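Long-range contact in uncharacterized protein (Bacteroides uniformis, PDB 4Q53), which is of unknown function but adopts a cystatin-like fold and belongs to the DUF4783 family of the NTF2 clan: residues L20-N34 against K97-D109. Sequence-based numbering, arbitrary orientation.
Sequences LNKYLGDKVDLIIQN and KYVIHQIRIDKTD. With EDO (1,2-ethanediol), chain N.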
loop_
_atom_site.group_PDB
_atom_site.type_symbol
_atom_site.label_atom_id
_atom_site.label_comp_id
_atom_site.label_asym_id
_atom_site.label_seq_id
_atom_site.Cartn_x
_atom_site.Cartn_y
_atom_site.Cartn_z
ATOM N N LEU A 20 5.258 2.169 -6.511
ATOM C CA LEU A 20 4.106 1.405 -6.053
ATOM C C LEU A 20 3.149 1.119 -7.212
ATOM O O LEU A 20 2.509 0.068 -7.295
ATOM C CB LEU A 20 3.401 2.165 -4.927
ATOM C CG LEU A 20 2.193 1.467 -4.308
ATOM C CD1 LEU A 20 2.607 0.165 -3.623
ATOM C CD2 LEU A 20 1.515 2.391 -3.332
ATOM N N ASN A 21 3.093 2.057 -8.138
ATOM C CA ASN A 21 2.176 1.986 -9.267
ATOM C C ASN A 21 2.142 0.735 -10.160
ATOM O O ASN A 21 1.377 0.597 -10.984
ATOM C CB ASN A 21 2.370 3.247 -10.135
ATOM C CG ASN A 21 1.349 3.358 -11.258
ATOM O OD1 ASN A 21 0.156 3.494 -11.013
ATOM N ND2 ASN A 21 1.815 3.276 -12.495
ATOM N N LYS A 22 3.375 0.208 -10.158
ATOM C CA LYS A 22 3.808 -0.904 -10.971
ATOM C C LYS A 22 3.053 -2.056 -10.430
ATOM O O LYS A 22 2.674 -2.963 -11.184
ATOM C CB LYS A 22 5.302 -1.205 -10.797
ATOM C CG LYS A 22 6.276 -0.282 -11.514
ATOM C CD LYS A 22 7.734 -0.701 -11.261
ATOM C CE LYS A 22 7.993 -2.159 -11.630
ATOM N NZ LYS A 22 9.390 -2.582 -11.360
ATOM N N TYR A 23 2.844 -2.046 -9.110
ATOM C CA TYR A 23 2.020 -3.147 -8.563
ATOM C C TYR A 23 0.527 -2.955 -8.314
ATOM O O TYR A 23 -0.132 -3.839 -7.797
ATOM C CB TYR A 23 2.710 -3.551 -7.258
ATOM C CG TYR A 23 4.205 -3.636 -7.468
ATOM C CD1 TYR A 23 4.756 -4.716 -8.135
ATOM C CD2 TYR A 23 5.055 -2.604 -7.074
ATOM C CE1 TYR A 23 6.118 -4.803 -8.360
ATOM C CE2 TYR A 23 6.430 -2.684 -7.289
ATOM C CZ TYR A 23 6.946 -3.783 -7.950
ATOM O OH TYR A 23 8.296 -3.883 -8.176
ATOM N N LEU A 24 -0.008 -1.814 -8.698
ATOM C CA LEU A 24 -1.419 -1.531 -8.449
ATOM C C LEU A 24 -2.319 -2.241 -9.459
ATOM O O LEU A 24 -1.983 -2.331 -10.637
ATOM C CB LEU A 24 -1.679 -0.015 -8.496
ATOM C CG LEU A 24 -1.032 0.830 -7.389
ATOM C CD1 LEU A 24 -1.269 2.308 -7.631
ATOM C CD2 LEU A 24 -1.543 0.424 -6.024
ATOM N N GLY A 25 -3.443 -2.776 -8.987
ATOM C CA GLY A 25 -4.493 -3.273 -9.863
ATOM C C GLY A 25 -5.175 -2.140 -10.605
ATOM O O GLY A 25 -4.951 -0.964 -10.315
ATOM N N ASP A 26 -6.021 -2.491 -11.562
ATOM C CA ASP A 26 -6.684 -1.471 -12.351
ATOM C C ASP A 26 -7.737 -0.725 -11.540
ATOM O O ASP A 26 -8.097 0.404 -11.875
ATOM C CB ASP A 26 -7.277 -2.089 -13.613
ATOM C CG ASP A 26 -6.207 -2.500 -14.625
ATOM O OD1 ASP A 26 -5.114 -1.890 -14.642
ATOM O OD2 ASP A 26 -6.459 -3.432 -15.413
ATOM N N LYS A 27 -8.235 -1.384 -10.503
ATOM C CA LYS A 27 -9.144 -0.795 -9.527
ATOM C C LYS A 27 -8.591 -1.118 -8.149
ATOM O O LYS A 27 -8.250 -2.265 -7.876
ATOM C CB LYS A 27 -10.549 -1.387 -9.652
ATOM C CG LYS A 27 -11.255 -1.095 -10.973
ATOM C CD LYS A 27 -11.671 0.365 -11.081
ATOM C CE LYS A 27 -12.495 0.620 -12.337
ATOM N NZ LYS A 27 -12.863 2.061 -12.466
ATOM N N VAL A 28 -8.494 -0.110 -7.297
ATOM C CA VAL A 28 -7.937 -0.266 -5.965
ATOM C C VAL A 28 -8.853 0.405 -4.971
ATOM O O VAL A 28 -9.206 1.575 -5.131
ATOM C CB VAL A 28 -6.542 0.374 -5.855
ATOM C CG1 VAL A 28 -5.961 0.143 -4.476
ATOM C CG2 VAL A 28 -5.615 -0.174 -6.929
ATOM N N ASP A 29 -9.218 -0.336 -3.939
ATOM C CA ASP A 29 -9.909 0.252 -2.804
ATOM C C ASP A 29 -8.890 0.801 -1.826
ATOM O O ASP A 29 -8.039 0.061 -1.334
ATOM C CB ASP A 29 -10.795 -0.790 -2.140
ATOM C CG ASP A 29 -11.912 -1.230 -3.039
ATOM O OD1 ASP A 29 -12.563 -0.345 -3.624
ATOM O OD2 ASP A 29 -12.127 -2.448 -3.178
ATOM N N LEU A 30 -8.993 2.093 -1.549
ATOM C CA LEU A 30 -8.148 2.725 -0.554
ATOM C C LEU A 30 -8.988 3.083 0.649
ATOM O O LEU A 30 -10.113 3.563 0.498
ATOM C CB LEU A 30 -7.499 3.987 -1.132
ATOM C CG LEU A 30 -6.668 3.755 -2.393
ATOM C CD1 LEU A 30 -6.249 5.080 -3.001
ATOM C CD2 LEU A 30 -5.462 2.886 -2.086
ATOM N N ILE A 31 -8.451 2.827 1.837
ATOM C CA ILE A 31 -9.100 3.294 3.061
ATOM C C ILE A 31 -8.000 3.928 3.888
ATOM O O ILE A 31 -7.199 3.229 4.490
ATOM C CB ILE A 31 -9.808 2.176 3.855
ATOM C CG1 ILE A 31 -10.750 1.359 2.979
ATOM C CG2 ILE A 31 -10.610 2.789 4.985
ATOM C CD1 ILE A 31 -10.131 0.140 2.376
ATOM N N ILE A 32 -7.952 5.254 3.908
ATOM C CA ILE A 32 -6.854 5.986 4.501
ATOM C C ILE A 32 -7.441 6.878 5.555
ATOM O O ILE A 32 -8.212 7.774 5.234
ATOM C CB ILE A 32 -6.103 6.817 3.454
ATOM C CG1 ILE A 32 -5.583 5.912 2.325
ATOM C CG2 ILE A 32 -4.983 7.579 4.100
ATOM C CD1 ILE A 32 -4.812 6.611 1.265
ATOM N N GLN A 33 -7.093 6.659 6.818
ATOM C CA GLN A 33 -7.728 7.408 7.905
ATOM C C GLN A 33 -9.250 7.379 7.798
ATOM O O GLN A 33 -9.927 8.395 7.943
ATOM C CB GLN A 33 -7.232 8.857 7.950
ATOM C CG GLN A 33 -5.839 9.014 8.507
ATOM C CD GLN A 33 -5.642 8.210 9.770
ATOM O OE1 GLN A 33 -5.119 7.096 9.722
ATOM N NE2 GLN A 33 -6.102 8.742 10.908
ATOM N N ASN A 34 -9.775 6.196 7.528
ATOM C CA ASN A 34 -11.215 5.973 7.453
ATOM C C ASN A 34 -11.904 6.658 6.293
ATOM O O ASN A 34 -13.121 6.647 6.230
ATOM C CB ASN A 34 -11.929 6.305 8.771
ATOM C CG ASN A 34 -11.715 5.244 9.832
ATOM O OD1 ASN A 34 -11.487 4.081 9.537
ATOM N ND2 ASN A 34 -11.788 5.649 11.073
ATOM N N LYS A 97 -0.305 -12.432 -12.260
ATOM C CA LYS A 97 0.523 -11.565 -11.423
ATOM C C LYS A 97 -0.280 -11.074 -10.232
ATOM O O LYS A 97 -1.451 -10.739 -10.364
ATOM C CB LYS A 97 1.037 -10.360 -12.213
ATOM C CG LYS A 97 1.795 -10.721 -13.478
ATOM C CD LYS A 97 2.302 -9.477 -14.192
ATOM C CE LYS A 97 2.707 -9.786 -15.632
ATOM N NZ LYS A 97 1.533 -10.142 -16.487
ATOM N N TYR A 98 0.353 -11.030 -9.068
ATOM C CA TYR A 98 -0.302 -10.485 -7.895
ATOM C C TYR A 98 -0.297 -8.966 -7.990
ATOM O O TYR A 98 0.750 -8.348 -8.177
ATOM C CB TYR A 98 0.410 -10.935 -6.619
ATOM C CG TYR A 98 0.245 -12.402 -6.335
ATOM C CD1 TYR A 98 -0.873 -12.893 -5.662
ATOM C CD2 TYR A 98 1.227 -13.314 -6.722
ATOM C CE1 TYR A 98 -0.993 -14.251 -5.381
ATOM C CE2 TYR A 98 1.104 -14.642 -6.457
ATOM C CZ TYR A 98 0.001 -15.115 -5.797
ATOM O OH TYR A 98 -0.090 -16.471 -5.554
ATOM N N VAL A 99 -1.475 -8.368 -7.872
ATOM C CA VAL A 99 -1.603 -6.911 -7.912
ATOM C C VAL A 99 -2.387 -6.452 -6.701
ATOM O O VAL A 99 -3.192 -7.196 -6.139
ATOM C CB VAL A 99 -2.288 -6.413 -9.215
ATOM C CG1 VAL A 99 -1.445 -6.783 -10.427
ATOM C CG2 VAL A 99 -3.689 -6.983 -9.330
ATOM N N ILE A 100 -2.145 -5.217 -6.304
ATOM C CA ILE A 100 -2.842 -4.667 -5.163
ATOM C C ILE A 100 -4.280 -4.323 -5.502
ATOM O O ILE A 100 -4.547 -3.570 -6.448
ATOM C CB ILE A 100 -2.147 -3.384 -4.645
ATOM C CG1 ILE A 100 -0.733 -3.713 -4.180
ATOM C CG2 ILE A 100 -2.917 -2.773 -3.478
ATOM C CD1 ILE A 100 0.118 -2.500 -3.968
ATOM N N HIS A 101 -5.184 -4.841 -4.679
ATOM C CA HIS A 101 -6.607 -4.586 -4.809
ATOM C C HIS A 101 -7.148 -3.693 -3.677
ATOM O O HIS A 101 -8.168 -3.024 -3.842
ATOM C CB HIS A 101 -7.339 -5.926 -4.811
ATOM C CG HIS A 101 -8.824 -5.809 -4.786
ATOM N ND1 HIS A 101 -9.540 -5.178 -5.780
ATOM C CD2 HIS A 101 -9.732 -6.243 -3.882
ATOM C CE1 HIS A 101 -10.829 -5.232 -5.489
ATOM N NE2 HIS A 101 -10.971 -5.872 -4.342
ATOM N N GLN A 102 -6.480 -3.694 -2.528
ATOM C CA GLN A 102 -6.893 -2.849 -1.398
ATOM C C GLN A 102 -5.680 -2.416 -0.594
ATOM O O GLN A 102 -4.780 -3.230 -0.329
ATOM C CB GLN A 102 -7.901 -3.579 -0.486
ATOM C CG GLN A 102 -8.405 -2.754 0.702
ATOM C CD GLN A 102 -9.533 -3.440 1.456
ATOM O OE1 GLN A 102 -9.457 -3.627 2.655
ATOM N NE2 GLN A 102 -10.608 -3.770 0.752
ATOM N N ILE A 103 -5.669 -1.138 -0.210
ATOM C CA ILE A 103 -4.701 -0.601 0.737
ATOM C C ILE A 103 -5.480 0.059 1.858
ATOM O O ILE A 103 -6.294 0.953 1.601
ATOM C CB ILE A 103 -3.777 0.461 0.098
ATOM C CG1 ILE A 103 -3.059 -0.126 -1.125
ATOM C CG2 ILE A 103 -2.806 1.020 1.123
ATOM C CD1 ILE A 103 -2.167 0.848 -1.854
ATOM N N ARG A 104 -5.210 -0.360 3.086
ATOM C CA ARG A 104 -5.740 0.274 4.279
ATOM C C ARG A 104 -4.577 0.886 5.031
ATOM O O ARG A 104 -3.556 0.231 5.241
ATOM C CB ARG A 104 -6.467 -0.738 5.164
ATOM C CG ARG A 104 -7.078 -0.135 6.412
ATOM C CD ARG A 104 -7.772 -1.159 7.330
ATOM N NE ARG A 104 -7.836 -0.604 8.684
ATOM C CZ ARG A 104 -6.986 -0.886 9.680
ATOM N NH1 ARG A 104 -6.010 -1.789 9.545
ATOM N NH2 ARG A 104 -7.123 -0.267 10.837
ATOM N N ILE A 105 -4.748 2.132 5.461
ATOM C CA ILE A 105 -3.731 2.845 6.220
ATOM C C ILE A 105 -4.456 3.482 7.401
ATOM O O ILE A 105 -5.391 4.262 7.222
ATOM C CB ILE A 105 -3.048 3.936 5.369
ATOM C CG1 ILE A 105 -2.346 3.296 4.169
ATOM C CG2 ILE A 105 -2.075 4.756 6.235
ATOM C CD1 ILE A 105 -1.685 4.275 3.230
ATOM N N ASP A 106 -4.035 3.136 8.607
ATOM C CA ASP A 106 -4.695 3.621 9.804
ATOM C C ASP A 106 -3.703 4.102 10.839
ATOM O O ASP A 106 -2.767 3.389 11.200
ATOM C CB ASP A 106 -5.590 2.597 10.418
ATOM C CG ASP A 106 -6.571 3.262 11.346
ATOM O OD1 ASP A 106 -7.495 3.951 10.827
ATOM O OD2 ASP A 106 -6.377 3.198 12.573
ATOM N N LYS A 107 -3.889 5.335 11.296
ATOM C CA LYS A 107 -2.950 5.935 12.218
ATOM C C LYS A 107 -2.985 5.229 13.548
ATOM O O LYS A 107 -4.046 4.929 14.057
ATOM C CB LYS A 107 -3.274 7.421 12.420
ATOM C CG LYS A 107 -2.185 8.207 13.129
ATOM C CD LYS A 107 -2.532 9.690 13.241
ATOM C CE LYS A 107 -1.455 10.443 14.008
ATOM N NZ LYS A 107 -1.264 9.915 15.398
ATOM N N THR A 108 -1.806 5.000 14.110
ATOM C CA THR A 108 -1.674 4.387 15.410
ATOM C C THR A 108 -2.133 5.334 16.493
ATOM O O THR A 108 -2.246 6.532 16.267
ATOM C CB THR A 108 -0.223 3.993 15.714
ATOM O OG1 THR A 108 0.565 5.180 15.759
ATOM C CG2 THR A 108 0.326 3.039 14.659
ATOM N N ASP A 109 -2.344 4.779 17.685
ATOM C CA ASP A 109 -2.850 5.520 18.836
ATOM C C ASP A 109 -1.684 6.086 19.634
ATOM O O ASP A 109 -1.434 5.676 20.762
ATOM C CB ASP A 109 -3.686 4.581 19.727
ATOM C CG ASP A 109 -4.433 5.311 20.830
ATOM O OD1 ASP A 109 -4.701 6.522 20.686
ATOM O OD2 ASP A 109 -4.769 4.659 21.845
HETATM C C1 EDO N . -7.752 4.259 23.334
HETATM O O1 EDO N . -7.106 5.464 23.074
HETATM C C2 EDO N . -8.633 4.439 24.563
HETATM O O2 EDO N . -7.831 4.869 25.683
HETATM O O HOH W 1 -11.162 -4.479 -1.867
HETATM O O HOH W 2 -6.277 6.385 13.465
HETATM O O HOH W 3 -8.224 3.829 7.807
#
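Ile100 CD1 meets Leu20 CD1 at 3.7 Å on the inner face of a parallel strand pair, the two side chains crossing at about a right angle, while Leu24 CD2 approaches the same isoleucine methyl. Farther along this face Leu30, in the conformer given, lies side by side with Ile103, its CD2 3.7 Å from Ile103 CB. On the other face Ile31 CD1 lies 3.7 Å from Gln102 CD, against the flank of an extended side chain whose CG stands opposite the backbone N (chi1 -179°). This brings Gln102 NE2 within 2.8 Å of a water, to which it donates and which itself donates to Asp29 OD2; Asp29 OD1 is bonded to His38. A leucine in place of Gln102 would probably leave this water without its amide donor. Between the faces, Asp29 and Ile31 each give N-H and C=O to strand 97-107, a regular parallel ladder ending with Gln33 N on Ile105 O. In the conformer given, Gln33 OE1 also accepts the Lys107 N-H on a lone pair in its amide plane, a bent bond (138°). Strand 28-32 runs parallel to 97-107 and antiparallel to 35-40 in the curled mixed sheet of the cystatin-like fold, with helix 41-54 against Leu30 and Ile32 and helix 6-14 against Leu20 and Ile100.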